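Local structure of syndapin (Drosophila melanogaster, 3I2W) at residues Lys70-Val82 and Lys244-Ser256. The protein probably takes part in endocytosis and in regulating internalization of plasma membrane proteins, binding phospholipid membranes as a dimer through its F-BAR domain, the part described here. Residues are numbered along the deposited sequence; the frame is centred on the assembly and turned at random.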
# COMPACT_ATOMS: atom_id res chain seq x y z
N LYS B 70 12.27 18.46 -11.61
CA LYS B 70 10.90 18.68 -11.12
C LYS B 70 9.89 17.72 -11.73
O LYS B 70 8.93 17.31 -11.08
CB LYS B 70 10.43 20.08 -11.40
CG LYS B 70 11.25 21.13 -10.82
CD LYS B 70 10.79 21.51 -9.48
CE LYS B 70 10.93 23.02 -9.29
NZ LYS B 70 10.27 23.79 -10.41
N GLY B 71 10.09 17.36 -12.98
CA GLY B 71 9.35 16.26 -13.56
C GLY B 71 9.05 15.08 -12.63
O GLY B 71 7.95 14.53 -12.67
N VAL B 72 10.00 14.71 -11.80
CA VAL B 72 9.81 13.56 -10.96
C VAL B 72 8.71 13.88 -9.94
O VAL B 72 7.92 13.05 -9.63
CB VAL B 72 11.14 13.18 -10.29
CG1 VAL B 72 10.93 12.62 -8.96
CG2 VAL B 72 11.79 12.15 -11.06
N LEU B 73 8.69 15.10 -9.43
CA LEU B 73 7.73 15.52 -8.41
C LEU B 73 6.32 15.60 -9.00
O LEU B 73 5.33 15.27 -8.35
CB LEU B 73 8.13 16.87 -7.79
CG LEU B 73 9.60 17.14 -7.36
CD1 LEU B 73 9.67 18.44 -6.66
CD2 LEU B 73 10.26 16.11 -6.43
N THR B 74 6.22 16.05 -10.23
CA THR B 74 4.97 16.01 -10.94
C THR B 74 4.47 14.56 -11.11
O THR B 74 3.33 14.32 -10.86
CB THR B 74 5.11 16.78 -12.26
OG1 THR B 74 4.90 18.15 -11.97
CG2 THR B 74 4.12 16.34 -13.29
N GLU B 75 5.35 13.63 -11.52
CA GLU B 75 5.07 12.19 -11.61
C GLU B 75 4.39 11.65 -10.35
O GLU B 75 3.34 11.03 -10.41
CB GLU B 75 6.33 11.39 -11.76
CG GLU B 75 6.05 9.97 -12.04
CD GLU B 75 6.29 8.98 -10.87
OE1 GLU B 75 6.81 9.33 -9.77
OE2 GLU B 75 5.96 7.78 -11.13
N SER B 76 5.02 11.89 -9.22
CA SER B 76 4.54 11.34 -8.02
C SER B 76 3.21 12.03 -7.65
O SER B 76 2.47 11.56 -6.79
CB SER B 76 5.58 11.59 -6.94
OG SER B 76 5.64 12.98 -6.64
N GLU B 77 2.92 13.16 -8.27
CA GLU B 77 1.70 13.82 -7.87
C GLU B 77 0.52 13.17 -8.58
O GLU B 77 -0.52 12.89 -7.99
CB GLU B 77 1.80 15.34 -8.01
CG GLU B 77 2.19 15.92 -6.64
CD GLU B 77 2.44 17.43 -6.54
OE1 GLU B 77 2.82 17.86 -5.40
OE2 GLU B 77 2.26 18.20 -7.56
N ARG B 78 0.74 12.88 -9.84
CA ARG B 78 -0.20 12.24 -10.67
C ARG B 78 -0.40 10.81 -10.16
O ARG B 78 -1.50 10.27 -10.25
CB ARG B 78 0.33 12.21 -12.10
CG ARG B 78 0.47 13.56 -12.83
CD ARG B 78 -0.78 13.98 -13.64
NE ARG B 78 -0.53 15.27 -14.30
CZ ARG B 78 -0.25 16.43 -13.68
NH1 ARG B 78 -0.19 16.51 -12.35
NH2 ARG B 78 -0.03 17.52 -14.41
N ILE B 79 0.64 10.21 -9.59
CA ILE B 79 0.50 8.85 -9.14
C ILE B 79 -0.39 8.86 -7.90
O ILE B 79 -1.30 7.99 -7.76
CB ILE B 79 1.83 8.17 -8.82
CG1 ILE B 79 2.54 7.76 -10.10
CG2 ILE B 79 1.57 6.91 -8.01
CD1 ILE B 79 1.77 6.74 -10.82
N SER B 80 -0.13 9.84 -7.03
CA SER B 80 -0.86 9.95 -5.83
C SER B 80 -2.34 10.15 -6.13
O SER B 80 -3.19 9.64 -5.43
CB SER B 80 -0.34 11.10 -4.96
OG SER B 80 -0.83 12.34 -5.44
N ASP B 81 -2.68 10.88 -7.17
CA ASP B 81 -4.07 11.01 -7.48
C ASP B 81 -4.69 9.66 -7.86
O ASP B 81 -5.79 9.26 -7.35
CB ASP B 81 -4.25 11.93 -8.64
CG ASP B 81 -3.87 13.34 -8.32
OD1 ASP B 81 -3.80 13.71 -7.10
OD2 ASP B 81 -3.62 14.07 -9.32
N VAL B 82 -4.05 8.97 -8.78
CA VAL B 82 -4.48 7.63 -9.03
C VAL B 82 -4.76 6.92 -7.71
O VAL B 82 -5.83 6.35 -7.51
CB VAL B 82 -3.42 6.88 -9.84
CG1 VAL B 82 -3.60 5.37 -9.71
CG2 VAL B 82 -3.45 7.37 -11.26
N LYS B 244 -6.26 -0.40 -16.24
CA LYS B 244 -7.43 0.30 -16.76
C LYS B 244 -7.45 1.74 -16.29
O LYS B 244 -8.41 2.46 -16.51
CB LYS B 244 -8.71 -0.38 -16.23
CG LYS B 244 -8.84 -1.89 -16.51
CD LYS B 244 -9.93 -2.19 -17.53
CE LYS B 244 -9.71 -3.57 -18.20
NZ LYS B 244 -9.91 -4.74 -17.29
N VAL B 245 -6.43 2.17 -15.57
CA VAL B 245 -6.28 3.56 -15.27
C VAL B 245 -5.73 4.19 -16.58
O VAL B 245 -4.62 3.88 -17.02
CB VAL B 245 -5.30 3.67 -14.13
CG1 VAL B 245 -5.15 5.12 -13.65
CG2 VAL B 245 -5.72 2.77 -13.01
N GLN B 246 -6.53 5.00 -17.27
CA GLN B 246 -6.17 5.43 -18.64
C GLN B 246 -5.13 6.52 -18.71
O GLN B 246 -4.52 6.74 -19.74
CB GLN B 246 -7.38 5.86 -19.41
CG GLN B 246 -8.05 4.64 -19.96
CD GLN B 246 -9.54 4.79 -20.01
OE1 GLN B 246 -10.28 3.86 -19.64
NE2 GLN B 246 -10.02 5.96 -20.47
N SER B 247 -4.91 7.12 -17.57
CA SER B 247 -4.02 8.21 -17.42
C SER B 247 -2.58 7.72 -17.25
O SER B 247 -1.64 8.40 -17.67
CB SER B 247 -4.49 9.02 -16.23
OG SER B 247 -4.21 8.34 -15.03
N LEU B 248 -2.39 6.56 -16.64
CA LEU B 248 -1.07 5.99 -16.44
C LEU B 248 -0.10 6.19 -17.62
O LEU B 248 0.91 6.86 -17.46
CB LEU B 248 -1.24 4.52 -16.10
CG LEU B 248 -0.49 4.05 -14.89
CD1 LEU B 248 -0.70 5.07 -13.86
CD2 LEU B 248 -1.14 2.82 -14.46
N PRO B 249 -0.42 5.64 -18.82
CA PRO B 249 0.49 5.92 -19.94
C PRO B 249 0.82 7.40 -20.03
O PRO B 249 1.97 7.76 -20.11
CB PRO B 249 -0.32 5.47 -21.17
CG PRO B 249 -1.14 4.44 -20.65
CD PRO B 249 -1.63 5.00 -19.33
N GLN B 250 -0.18 8.25 -19.95
CA GLN B 250 0.05 9.66 -20.14
C GLN B 250 1.04 10.29 -19.09
O GLN B 250 1.96 10.94 -19.48
CB GLN B 250 -1.28 10.34 -20.15
CG GLN B 250 -1.23 11.82 -20.50
CD GLN B 250 -2.48 12.58 -19.99
OE1 GLN B 250 -3.56 11.97 -19.75
NE2 GLN B 250 -2.34 13.89 -19.82
N ILE B 251 0.84 10.10 -17.78
CA ILE B 251 1.83 10.40 -16.74
C ILE B 251 3.31 10.15 -17.13
O ILE B 251 4.12 11.04 -16.98
CB ILE B 251 1.53 9.58 -15.49
CG1 ILE B 251 0.44 10.22 -14.72
CG2 ILE B 251 2.71 9.53 -14.57
CD1 ILE B 251 -0.75 9.42 -14.64
N TYR B 252 3.63 8.95 -17.61
CA TYR B 252 4.96 8.63 -18.07
C TYR B 252 5.33 9.32 -19.40
O TYR B 252 6.37 9.89 -19.50
CB TYR B 252 5.24 7.11 -18.00
CG TYR B 252 5.14 6.76 -16.56
CD1 TYR B 252 6.22 6.86 -15.71
CD2 TYR B 252 3.92 6.48 -16.01
CE1 TYR B 252 6.09 6.63 -14.36
CE2 TYR B 252 3.79 6.26 -14.67
CZ TYR B 252 4.85 6.35 -13.85
OH TYR B 252 4.62 6.13 -12.51
N GLU B 253 4.46 9.33 -20.39
CA GLU B 253 4.71 10.05 -21.58
C GLU B 253 5.20 11.49 -21.24
O GLU B 253 6.22 11.97 -21.74
CB GLU B 253 3.42 10.10 -22.41
CG GLU B 253 3.60 10.92 -23.71
CD GLU B 253 2.40 10.76 -24.69
OE1 GLU B 253 1.31 10.20 -24.23
OE2 GLU B 253 2.53 11.20 -25.92
N GLU B 254 4.46 12.16 -20.37
CA GLU B 254 4.63 13.55 -20.10
C GLU B 254 5.86 13.73 -19.25
O GLU B 254 6.66 14.64 -19.45
CB GLU B 254 3.43 14.04 -19.34
CG GLU B 254 3.80 15.05 -18.25
CD GLU B 254 2.62 15.50 -17.32
OE1 GLU B 254 2.07 14.74 -16.49
OE2 GLU B 254 2.28 16.68 -17.36
N PHE B 255 6.02 12.84 -18.29
CA PHE B 255 7.22 12.78 -17.48
C PHE B 255 8.47 12.72 -18.34
O PHE B 255 9.44 13.36 -18.02
CB PHE B 255 7.14 11.62 -16.54
CG PHE B 255 8.32 11.45 -15.64
CD1 PHE B 255 9.23 12.48 -15.45
CD2 PHE B 255 8.52 10.27 -14.97
CE1 PHE B 255 10.37 12.32 -14.61
CE2 PHE B 255 9.63 10.12 -14.14
CZ PHE B 255 10.56 11.15 -13.97
N SER B 256 8.49 12.00 -19.44
CA SER B 256 9.72 12.03 -20.23
C SER B 256 9.71 13.14 -21.23
O SER B 256 10.70 13.46 -21.79
CB SER B 256 10.05 10.70 -20.89
OG SER B 256 8.97 10.34 -21.63
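With CG anti to the backbone N (chi1 -172°) and a bend at chi2, Glu75 carries its carboxylate across to the phenol of Tyr252. Tyr252 OH donates to the anti lone pair of Glu75 OE2 at 2.5 Å, carboxylate and ring planes standing 67° apart; Glu75 OE1 bridges to Arg34 of the second subunit. Phe255, its CG likewise anti to the backbone N, lays one ring face over Glu75 CB, nearer the ring's margin than its centre. Its CE1 lies 3.6 Å from Gly71 C, and CZ meets Val72 CG2. Replacing Phe255 by an alanine is likely to open a gap over Gly71 and Val72 and to leave His237 of the second subunit without its ring partner. Segments 70-82 and 247-256 run antiparallel (172°), their axes 9.5 Å apart, where helix 247-260, which follows the long helix 169-240, packs on helix 63-105 of the elongated F-BAR helical bundle. Arg78 NE pairs with Glu254 OE1 (3.4 Å) by charge alone, the oxygen lying well out of the guanidinium plane, while Arg78 CB rests on Ile251 CG1. Ile79 CD1 approaches the Tyr252 ring at its edge, and Val82 CG2 touches Val245 CG1 at 3.7 Å.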